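PDB 4QVU: galactose-1-phosphate uridylyltransferase from Bacillus cereus, which is of unconfirmed function but has a HIT-like fold, binds zinc, and may act as a UDP-glucose:hexose-1-phosphate uridylyltransferase. Local coordinates for residues Val132-Asn137 / Phe207-Asn212; Val105-Asn110 / Met124-Met129. One frame throughout, in Å; residues are numbered along the deposited sequence.

Interaction 1: Val132-Asn137 / Phe207-Asn212. With NA (sodium ion), chain D; NA (sodium ion), chain B.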
loop_
_atom_site.group_PDB
_atom_site.type_symbol
_atom_site.label_atom_id
_atom_site.label_comp_id
_atom_site.label_asym_id
_atom_site.label_seq_id
_atom_site.Cartn_x
_atom_site.Cartn_y
_atom_site.Cartn_z
ATOM N N VAL A 132 -2.671 9.083 -24.642
ATOM C CA VAL A 132 -2.437 8.348 -23.400
ATOM C C VAL A 132 -1.640 7.067 -23.681
ATOM O O VAL A 132 -1.942 6.335 -24.626
ATOM C CB VAL A 132 -3.766 8.029 -22.647
ATOM C CG1 VAL A 132 -3.506 7.297 -21.333
ATOM C CG2 VAL A 132 -4.567 9.304 -22.376
ATOM N N ASN A 133 -0.616 6.822 -22.843
ATOM C CA ASN A 133 0.200 5.608 -22.828
ATOM C C ASN A 133 -0.281 4.776 -21.635
ATOM O O ASN A 133 -0.077 5.185 -20.489
ATOM C CB ASN A 133 1.697 5.943 -22.768
ATOM C CG ASN A 133 2.608 4.754 -22.938
ATOM O OD1 ASN A 133 2.275 3.601 -22.619
ATOM N ND2 ASN A 133 3.792 5.009 -23.451
ATOM N N TYR A 134 -0.952 3.638 -21.891
ATOM C CA TYR A 134 -1.560 2.820 -20.838
ATOM C C TYR A 134 -0.535 2.224 -19.852
ATOM O O TYR A 134 -0.939 1.795 -18.774
ATOM C CB TYR A 134 -2.411 1.683 -21.419
ATOM C CG TYR A 134 -1.647 0.581 -22.118
ATOM C CD1 TYR A 134 -1.162 -0.514 -21.411
ATOM C CD2 TYR A 134 -1.498 0.580 -23.502
ATOM C CE1 TYR A 134 -0.479 -1.545 -22.054
ATOM C CE2 TYR A 134 -0.826 -0.452 -24.157
ATOM C CZ TYR A 134 -0.321 -1.515 -23.427
ATOM O OH TYR A 134 0.336 -2.540 -24.057
ATOM N N LEU A 135 0.756 2.197 -20.202
ATOM C CA LEU A 135 1.795 1.655 -19.328
ATOM C C LEU A 135 2.254 2.670 -18.279
ATOM O O LEU A 135 2.815 2.267 -17.251
ATOM C CB LEU A 135 3.006 1.197 -20.149
ATOM C CG LEU A 135 2.853 -0.073 -20.987
ATOM C CD1 LEU A 135 4.066 -0.278 -21.854
ATOM C CD2 LEU A 135 2.617 -1.301 -20.105
ATOM N N ASP A 136 2.006 3.975 -18.527
ATOM C CA ASP A 136 2.440 5.074 -17.664
ATOM C C ASP A 136 2.297 4.800 -16.161
ATOM O O ASP A 136 3.298 4.905 -15.457
ATOM C CB ASP A 136 1.686 6.371 -17.980
ATOM C CG ASP A 136 2.202 7.098 -19.196
ATOM O OD1 ASP A 136 3.168 6.607 -19.816
ATOM O OD2 ASP A 136 1.651 8.174 -19.522
ATOM N N ASN A 137 1.091 4.447 -15.676
ATOM C CA ASN A 137 0.810 4.277 -14.246
ATOM C C ASN A 137 0.782 2.821 -13.788
ATOM O O ASN A 137 0.234 2.538 -12.727
ATOM C CB ASN A 137 -0.530 4.930 -13.904
ATOM C CG ASN A 137 -0.611 6.386 -14.263
ATOM O OD1 ASN A 137 0.367 7.137 -14.191
ATOM N ND2 ASN A 137 -1.787 6.817 -14.663
ATOM N N PHE A 207 -7.061 -7.889 -18.843
ATOM C CA PHE A 207 -6.284 -6.722 -19.265
ATOM C C PHE A 207 -5.047 -7.199 -19.962
ATOM O O PHE A 207 -4.345 -8.059 -19.431
ATOM C CB PHE A 207 -5.925 -5.782 -18.111
ATOM C CG PHE A 207 -7.108 -5.269 -17.340
ATOM C CD1 PHE A 207 -7.942 -4.297 -17.880
ATOM C CD2 PHE A 207 -7.388 -5.751 -16.068
ATOM C CE1 PHE A 207 -9.047 -3.838 -17.178
ATOM C CE2 PHE A 207 -8.484 -5.278 -15.360
ATOM C CZ PHE A 207 -9.306 -4.326 -15.920
ATOM N N PHE A 208 -4.788 -6.671 -21.158
ATOM C CA PHE A 208 -3.611 -7.058 -21.912
ATOM C C PHE A 208 -2.618 -5.925 -21.916
ATOM O O PHE A 208 -2.999 -4.753 -21.917
ATOM C CB PHE A 208 -3.978 -7.476 -23.336
ATOM C CG PHE A 208 -4.683 -8.810 -23.421
ATOM C CD1 PHE A 208 -6.061 -8.903 -23.219
ATOM C CD2 PHE A 208 -3.980 -9.966 -23.744
ATOM C CE1 PHE A 208 -6.716 -10.136 -23.317
ATOM C CE2 PHE A 208 -4.639 -11.202 -23.845
ATOM C CZ PHE A 208 -6.005 -11.276 -23.638
ATOM N N TYR A 209 -1.329 -6.293 -21.877
ATOM C CA TYR A 209 -0.192 -5.369 -21.865
ATOM C C TYR A 209 0.933 -5.881 -22.757
ATOM O O TYR A 209 1.172 -7.094 -22.822
ATOM C CB TYR A 209 0.359 -5.167 -20.425
ATOM C CG TYR A 209 -0.686 -4.996 -19.336
ATOM C CD1 TYR A 209 -1.349 -6.096 -18.798
ATOM C CD2 TYR A 209 -0.939 -3.744 -18.775
ATOM C CE1 TYR A 209 -2.310 -5.948 -17.803
ATOM C CE2 TYR A 209 -1.865 -3.589 -17.742
ATOM C CZ TYR A 209 -2.564 -4.692 -17.276
ATOM O OH TYR A 209 -3.480 -4.568 -16.265
ATOM N N TYR A 210 1.610 -4.953 -23.446
ATOM C CA TYR A 210 2.808 -5.231 -24.224
ATOM C C TYR A 210 3.902 -4.445 -23.521
ATOM O O TYR A 210 3.996 -3.226 -23.680
ATOM C CB TYR A 210 2.664 -4.924 -25.734
ATOM C CG TYR A 210 3.912 -5.290 -26.512
ATOM C CD1 TYR A 210 4.140 -6.601 -26.927
ATOM C CD2 TYR A 210 4.899 -4.341 -26.773
ATOM C CE1 TYR A 210 5.308 -6.952 -27.602
ATOM C CE2 TYR A 210 6.075 -4.684 -27.437
ATOM C CZ TYR A 210 6.273 -5.990 -27.852
ATOM O OH TYR A 210 7.428 -6.336 -28.504
ATOM N N LEU A 211 4.628 -5.137 -22.622
ATOM C CA LEU A 211 5.650 -4.569 -21.742
ATOM C C LEU A 211 6.932 -5.381 -21.808
ATOM O O LEU A 211 6.862 -6.606 -21.781
ATOM C CB LEU A 211 5.090 -4.561 -20.297
ATOM C CG LEU A 211 5.981 -3.991 -19.172
ATOM C CD1 LEU A 211 6.180 -2.477 -19.312
ATOM C CD2 LEU A 211 5.384 -4.274 -17.815
ATOM N N ASN A 212 8.101 -4.703 -21.884
ATOM C CA ASN A 212 9.450 -5.306 -21.929
ATOM C C ASN A 212 9.512 -6.485 -22.944
ATOM O O ASN A 212 10.079 -7.543 -22.647
ATOM C CB ASN A 212 9.889 -5.782 -20.524
ATOM C CG ASN A 212 9.900 -4.726 -19.435
ATOM O OD1 ASN A 212 9.548 -4.994 -18.280
ATOM N ND2 ASN A 212 10.318 -3.512 -19.757
HETATM NA NA NA D . 4.971 1.771 -16.466
HETATM NA NA NA B . 5.031 6.312 -15.291
HETATM O O HOH W 1 6.268 -0.440 -16.644
HETATM O O HOH W 2 3.747 8.533 -15.154
#
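A type I beta turn from Asn133 to Asp136, overlaid by an Asx turn at Asn133, is set against the end of strand 203-211 in this HIT-like fold. Asp136 N reaches Asn133 O at 3.1 Å and closes the beta turn; Leu135 N reaches Asn133 OD1 at 3.2 Å and makes the Asx turn, the donor lying above the carbonyl plane of the amide. Ser104 OG binds both Val132 O and Tyr134 N, so the turn is also held from strand 104-111.

A single polar bond joins the segments. Tyr210 N donates to Tyr134 OH over 2.8 Å with an N-H...O angle of 155°, meeting the phenol at its edge and in the ring plane. Tyr134 gets there from the crowded rotamer, CG between the backbone N and carbonyl carbon (chi1 69°). Its hydroxyl therefore occupies a backbone donor of the strand.

Apolar contacts flank this bond. Tyr134 and Tyr209 cross obliquely, with Tyr134 CE1 4.0 Å from Tyr209 CD2, while the Tyr209 hydroxyl bonds to Gly231 O of the second subunit. On the more exposed side Leu135 and Leu211 also cross obliquely, and Leu135 CD2 lies 3.8 Å from Leu211 CD1.

Metal coordination uses the turn's carbonyls. One sodium ion shares Leu135 O with water 1, Val138 O of the same chain and Asp136 O of the third subunit, placing the turn at an assembly interface. The other is held by Asp136 O at 2.2 Å and water 2 at 2.6 Å, together with Leu135 O and Val138 O of the third subunit.

Interaction 2: Val105-Asn110 / Met124-Met129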
loop_
_atom_site.group_PDB
_atom_site.type_symbol
_atom_site.label_atom_id
_atom_site.label_comp_id
_atom_site.label_asym_id
_atom_site.label_seq_id
_atom_site.Cartn_x
_atom_site.Cartn_y
_atom_site.Cartn_z
ATOM N N VAL A 105 -2.557 1.575 -27.499
ATOM C CA VAL A 105 -3.826 0.907 -27.776
ATOM C C VAL A 105 -4.070 -0.129 -26.663
ATOM O O VAL A 105 -3.202 -0.953 -26.374
ATOM C CB VAL A 105 -3.845 0.274 -29.198
ATOM C CG1 VAL A 105 -5.059 -0.619 -29.396
ATOM C CG2 VAL A 105 -3.790 1.344 -30.280
ATOM N N ILE A 106 -5.253 -0.065 -26.041
ATOM C CA ILE A 106 -5.680 -0.962 -24.973
ATOM C C ILE A 106 -6.555 -2.074 -25.536
ATOM O O ILE A 106 -7.438 -1.812 -26.355
ATOM C CB ILE A 106 -6.442 -0.158 -23.882
ATOM C CG1 ILE A 106 -5.468 0.638 -22.991
ATOM C CG2 ILE A 106 -7.339 -1.068 -23.038
ATOM C CD1 ILE A 106 -6.140 1.493 -21.910
ATOM N N LEU A 107 -6.317 -3.303 -25.056
ATOM C CA LEU A 107 -7.080 -4.525 -25.297
ATOM C C LEU A 107 -7.498 -5.070 -23.926
ATOM O O LEU A 107 -6.637 -5.358 -23.077
ATOM C CB LEU A 107 -6.291 -5.563 -26.132
ATOM C CG LEU A 107 -6.879 -6.998 -26.231
ATOM C CD1 LEU A 107 -8.219 -7.034 -26.942
ATOM C CD2 LEU A 107 -5.934 -7.929 -26.911
ATOM N N TYR A 108 -8.819 -5.156 -23.691
ATOM C CA TYR A 108 -9.342 -5.624 -22.412
ATOM C C TYR A 108 -10.764 -6.180 -22.575
ATOM O O TYR A 108 -11.420 -5.961 -23.599
ATOM C CB TYR A 108 -9.309 -4.484 -21.350
ATOM C CG TYR A 108 -10.432 -3.473 -21.419
ATOM C CD1 TYR A 108 -10.434 -2.468 -22.380
ATOM C CD2 TYR A 108 -11.452 -3.471 -20.472
ATOM C CE1 TYR A 108 -11.458 -1.523 -22.438
ATOM C CE2 TYR A 108 -12.478 -2.523 -20.512
ATOM C CZ TYR A 108 -12.473 -1.549 -21.495
ATOM O OH TYR A 108 -13.475 -0.615 -21.532
ATOM N N LYS A 109 -11.222 -6.913 -21.548
ATOM C CA LYS A 109 -12.541 -7.537 -21.477
ATOM C C LYS A 109 -13.194 -7.258 -20.128
ATOM O O LYS A 109 -12.505 -7.151 -19.112
ATOM C CB LYS A 109 -12.439 -9.059 -21.703
ATOM C CG LYS A 109 -13.792 -9.738 -21.756
ATOM C CD LYS A 109 -13.769 -11.246 -21.820
ATOM C CE LYS A 109 -15.201 -11.721 -21.843
ATOM N NZ LYS A 109 -15.304 -13.193 -21.950
ATOM N N ASN A 110 -14.527 -7.163 -20.134
ATOM C CA ASN A 110 -15.386 -7.037 -18.956
ATOM C C ASN A 110 -16.393 -8.174 -18.999
ATOM O O ASN A 110 -16.981 -8.408 -20.057
ATOM C CB ASN A 110 -16.086 -5.670 -18.900
ATOM C CG ASN A 110 -15.196 -4.461 -19.010
ATOM O OD1 ASN A 110 -14.055 -4.450 -18.547
ATOM N ND2 ASN A 110 -15.721 -3.397 -19.599
HETATM N N MSE A 124 -15.214 -8.115 -26.156
HETATM C CA MSE A 124 -13.973 -7.476 -25.714
HETATM C C MSE A 124 -13.921 -6.067 -26.278
HETATM O O MSE A 124 -14.782 -5.696 -27.084
HETATM C CB MSE A 124 -12.722 -8.265 -26.118
HETATM C CG MSE A 124 -12.642 -9.661 -25.528
HETATM SE SE MSE A 124 -10.959 -10.533 -25.947
HETATM C CE MSE A 124 -9.885 -9.661 -24.648
ATOM N N GLN A 125 -12.914 -5.280 -25.877
ATOM C CA GLN A 125 -12.772 -3.919 -26.369
ATOM C C GLN A 125 -11.337 -3.578 -26.701
ATOM O O GLN A 125 -10.413 -3.945 -25.971
ATOM C CB GLN A 125 -13.294 -2.909 -25.343
ATOM C CG GLN A 125 -14.809 -2.879 -25.197
ATOM C CD GLN A 125 -15.237 -1.946 -24.109
ATOM O OE1 GLN A 125 -15.805 -2.373 -23.105
ATOM N NE2 GLN A 125 -14.937 -0.658 -24.254
ATOM N N ILE A 126 -11.170 -2.847 -27.810
ATOM C CA ILE A 126 -9.912 -2.294 -28.296
ATOM C C ILE A 126 -10.125 -0.772 -28.382
ATOM O O ILE A 126 -11.019 -0.314 -29.110
ATOM C CB ILE A 126 -9.406 -2.933 -29.623
ATOM C CG1 ILE A 126 -9.076 -4.430 -29.427
ATOM C CG2 ILE A 126 -8.187 -2.176 -30.145
ATOM C CD1 ILE A 126 -8.883 -5.299 -30.735
ATOM N N ILE A 127 -9.354 -0.008 -27.584
ATOM C CA ILE A 127 -9.431 1.445 -27.535
ATOM C C ILE A 127 -8.069 2.026 -27.904
ATOM O O ILE A 127 -7.083 1.812 -27.192
ATOM C CB ILE A 127 -9.915 1.957 -26.144
ATOM C CG1 ILE A 127 -11.238 1.279 -25.718
ATOM C CG2 ILE A 127 -10.032 3.501 -26.139
ATOM C CD1 ILE A 127 -11.597 1.457 -24.305
ATOM N N GLY A 128 -8.035 2.739 -29.022
ATOM C CA GLY A 128 -6.858 3.449 -29.501
ATOM C C GLY A 128 -6.860 4.814 -28.848
ATOM O O GLY A 128 -7.880 5.507 -28.871
HETATM N N MSE A 129 -5.750 5.189 -28.199
HETATM C CA MSE A 129 -5.682 6.467 -27.492
HETATM C C MSE A 129 -4.578 7.330 -28.085
HETATM O O MSE A 129 -3.414 6.918 -28.136
HETATM C CB MSE A 129 -5.476 6.244 -25.993
HETATM C CG MSE A 129 -6.592 5.410 -25.372
HETATM SE SE MSE A 129 -6.439 5.196 -23.476
HETATM C CE MSE A 129 -4.651 4.380 -23.393
#
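Strands 105-110 and 124-129 form an antiparallel beta hairpin: their axes approach to 4.6 Å, with their directions 166° apart. Two hydrogen-bonded pairs give the register. Ile106 and Ile127 exchange N-H...O bonds of 2.9 Å each way; in the Tyr108-Gln125 pair, Gln125 N donates to Tyr108 O nearly along the C=O axis (C=O...N angle 176°).

The fully buried face carries Val105, Leu107, Lys109, Met124 and Ile126, and helix 79-97 covers it through Trp93, Leu96 and Ser89. Val105 CG1, anti to its backbone N, comes 3.6 Å from Ile126 CG2. Leu107 and Ile126 lie side by side, pointing the same way, and Leu107 CD1 also touches the CE methyl of Met124, a selenomethionine bent at chi3. Lys109 runs fully extended across Met124 at about a right angle to bond its NZ to Tyr204 OH.

The other face is more mixed and holds Gln125, the one partly exposed residue. Tyr108 takes the crowded rotamer, which lays its ring beside Gln125 with ring and amide planes 49° apart. Tyr108 OH lies 3.1 Å from Gln125 NE2, but at an angle too poor for a hydrogen bond. Ile127 CD1 meets the ring edge in plane, 3.5 Å from Tyr108 CE1. Farther along, Ile106 CD1 rests 3.6 Å from Met129 CE, and the second subunit packs here through Tyr232, Leu228 and Ile234.

The chemistry implies that directional backbone bonds fix the register, while largely apolar side chains pack the hairpin against the helix, which Trp93 and Gln97 also hydrogen-bond to Val105, and against the second subunit.

From the N terminus, the chain passes through helix 79-97 into strand 104-111 and returns along strand 123-129, so interaction 2 closes a hairpin with 13 residues between its segments. Only then does 132-137 begin interaction 1, whose far longer loop of 69 residues ends at strand 203-211. The contacts are in series, neither nested nor crossed. In space they meet, because strand 203-211 lies beside 104-111 in the sheet: Phe208 N is 3.0 Å from Leu107 O, a probable hydrogen bond, and Tyr134 CB is 3.6 Å from Ile106 CG1. The N-terminal and C-terminal family regions are joined where the interactions touch, through these neighbouring strands, and both contacts touch the second subunit.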